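Local coordinates for Lmo2184 protein (PDB 5JOQ) that probably binds heme or another iron-bearing ligand at the cell surface as the lipoprotein substrate-binding component of an ABC transporter, at residues 166-171 with 220-225. Sequence-based numbering, arbitrary orientation.
Sequences KPTVLI and NPDIIL
The carboxylate of D222 meets T168 with one oxygen: OD2 takes the backbone N-H of T168 on its anti side, 29° out of the carboxylate plane, at 2.9 Å between N and OD2. The bond is nearly straight, and OD2 also lies near T168 OG1, a weak approach, and weakly contacts a bound citrate, probably from the crystallisation liquor. T168 returns the grip: its chi1 of 55° sets OG1 between its own N and carbonyl carbon, where it accepts the N-H of D222 (N to OG1 2.9 Å). The two side chains cross at about a right angle, and each holds the other residue's backbone N; a water links OG1 to the carbonyl oxygen of N220. Of the two proline rings, P221 puts CG 3.6 Å from CB of L170, the side chains lying side by side and pointing the same way, with V200 against both. P167 meets CD1 of I223 through CB (3.8 Å) and CG, and Y288 of helix 276-288 also touches its ring. Beyond this end the strands run parallel: I223 N reaches T168 O, L170 N reaches I223 O (3.0 Å), and L225 N reaches L170 O (2.9 Å), with CA-H...O contacts from V169 and I224 between these bonds and one from I171 to L225 O beyond the last. V169, I171, I223 and L225 share one face, where CG1 of V169 lies 3.9 Å from CG of L225; helix 187-194 packs on V169, I171 and L225, and helix 276-288 on I223 and L225. L170 and I224 occupy the other. Strand 223-227 also pairs in parallel with 260-262, so the contact lies within the helix-flanked sheet of the C-terminal lobe, as in the two-lobed, helix-linked solute-binding proteins of family 8.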
loop_
_atom_site.group_PDB
_atom_site.type_symbol
_atom_site.label_atom_id
_atom_site.label_comp_id
_atom_site.label_asym_id
_atom_site.label_seq_id
_atom_site.Cartn_x
_atom_site.Cartn_y
_atom_site.Cartn_z
ATOM N N LYS A 166 -34.755 -2.354 8.462
ATOM C CA LYS A 166 -33.485 -1.708 8.133
ATOM C C LYS A 166 -32.468 -1.942 9.232
ATOM O O LYS A 166 -32.789 -1.736 10.409
ATOM C CB LYS A 166 -33.692 -0.210 7.941
ATOM C CG LYS A 166 -34.735 0.117 6.815
ATOM C CD LYS A 166 -34.407 -0.619 5.493
ATOM C CE LYS A 166 -35.203 -0.018 4.309
ATOM N NZ LYS A 166 -36.706 -0.115 4.475
ATOM N N PRO A 167 -31.250 -2.318 8.886
ATOM C CA PRO A 167 -30.215 -2.471 9.908
ATOM C C PRO A 167 -29.534 -1.140 10.240
ATOM O O PRO A 167 -29.514 -0.269 9.404
ATOM C CB PRO A 167 -29.195 -3.351 9.215
ATOM C CG PRO A 167 -29.274 -2.920 7.802
ATOM C CD PRO A 167 -30.703 -2.569 7.547
ATOM N N THR A 168 -28.985 -0.998 11.435
ATOM C CA THR A 168 -28.230 0.187 11.782
ATOM C C THR A 168 -26.792 -0.125 11.299
ATOM O O THR A 168 -26.347 -1.254 11.391
ATOM C CB THR A 168 -28.255 0.478 13.283
ATOM O OG1 THR A 168 -27.810 -0.674 13.982
ATOM C CG2 THR A 168 -29.666 0.843 13.737
ATOM N N VAL A 169 -26.091 0.872 10.791
ATOM C CA VAL A 169 -24.761 0.678 10.258
ATOM C C VAL A 169 -23.705 1.668 10.734
ATOM O O VAL A 169 -23.965 2.839 10.836
ATOM C CB VAL A 169 -24.789 0.769 8.710
ATOM C CG1 VAL A 169 -23.434 0.446 8.105
ATOM C CG2 VAL A 169 -25.901 -0.083 8.125
ATOM N N LEU A 170 -22.509 1.163 10.997
ATOM C CA LEU A 170 -21.388 2.004 11.362
ATOM C C LEU A 170 -20.404 1.889 10.194
ATOM O O LEU A 170 -20.032 0.800 9.807
ATOM C CB LEU A 170 -20.743 1.563 12.660
ATOM C CG LEU A 170 -19.342 2.101 12.919
ATOM C CD1 LEU A 170 -19.334 3.613 12.873
ATOM C CD2 LEU A 170 -18.787 1.601 14.235
ATOM N N ILE A 171 -20.004 3.025 9.647
ATOM C CA ILE A 171 -19.090 3.062 8.518
ATOM C C ILE A 171 -17.724 3.626 8.958
ATOM O O ILE A 171 -17.650 4.726 9.466
ATOM C CB ILE A 171 -19.619 3.926 7.360
ATOM C CG1 ILE A 171 -21.051 3.583 6.989
ATOM C CG2 ILE A 171 -18.746 3.791 6.129
ATOM C CD1 ILE A 171 -21.716 4.647 6.167
ATOM N N ASN A 220 -24.233 0.299 19.280
ATOM C CA ASN A 220 -24.324 -1.114 18.921
ATOM C C ASN A 220 -24.821 -1.273 17.478
ATOM O O ASN A 220 -25.946 -1.745 17.273
ATOM C CB ASN A 220 -25.267 -1.821 19.912
ATOM C CG ASN A 220 -25.202 -3.348 19.824
ATOM O OD1 ASN A 220 -24.210 -3.925 19.385
ATOM N ND2 ASN A 220 -26.259 -4.009 20.284
ATOM N N PRO A 221 -24.053 -0.887 16.460
ATOM C CA PRO A 221 -24.540 -1.068 15.083
ATOM C C PRO A 221 -24.777 -2.541 14.777
ATOM O O PRO A 221 -24.040 -3.417 15.233
ATOM C CB PRO A 221 -23.415 -0.488 14.206
ATOM C CG PRO A 221 -22.150 -0.620 15.113
ATOM C CD PRO A 221 -22.702 -0.285 16.505
ATOM N N ASP A 222 -25.825 -2.815 14.002
ATOM C CA ASP A 222 -26.033 -4.178 13.509
ATOM C C ASP A 222 -24.864 -4.629 12.641
ATOM O O ASP A 222 -24.434 -5.790 12.691
ATOM C CB ASP A 222 -27.317 -4.227 12.690
ATOM C CG ASP A 222 -28.561 -4.032 13.538
ATOM O OD1 ASP A 222 -28.591 -4.576 14.645
ATOM O OD2 ASP A 222 -29.485 -3.322 13.085
ATOM N N ILE A 223 -24.355 -3.727 11.817
ATOM C CA ILE A 223 -23.351 -4.023 10.799
ATOM C C ILE A 223 -22.240 -2.994 10.878
ATOM O O ILE A 223 -22.510 -1.800 11.065
ATOM C CB ILE A 223 -23.976 -3.989 9.390
ATOM C CG1 ILE A 223 -25.019 -5.096 9.233
ATOM C CG2 ILE A 223 -22.891 -4.067 8.285
ATOM C CD1 ILE A 223 -25.949 -4.879 7.978
ATOM N N ILE A 224 -20.986 -3.435 10.687
ATOM C CA ILE A 224 -19.875 -2.493 10.517
ATOM C C ILE A 224 -19.302 -2.682 9.120
ATOM O O ILE A 224 -19.086 -3.822 8.695
ATOM C CB ILE A 224 -18.786 -2.677 11.584
ATOM C CG1 ILE A 224 -19.377 -2.458 12.998
ATOM C CG2 ILE A 224 -17.578 -1.722 11.291
ATOM C CD1 ILE A 224 -18.401 -2.868 14.133
ATOM N N LEU A 225 -19.131 -1.571 8.392
ATOM C CA LEU A 225 -18.502 -1.530 7.079
ATOM C C LEU A 225 -17.182 -0.785 7.205
ATOM O O LEU A 225 -17.109 0.221 7.917
ATOM C CB LEU A 225 -19.373 -0.800 6.034
ATOM C CG LEU A 225 -20.817 -1.286 5.862
ATOM C CD1 LEU A 225 -21.518 -0.466 4.756
ATOM C CD2 LEU A 225 -20.848 -2.810 5.536
HETATM O O HOH W 1 -27.901 0.368 16.458
#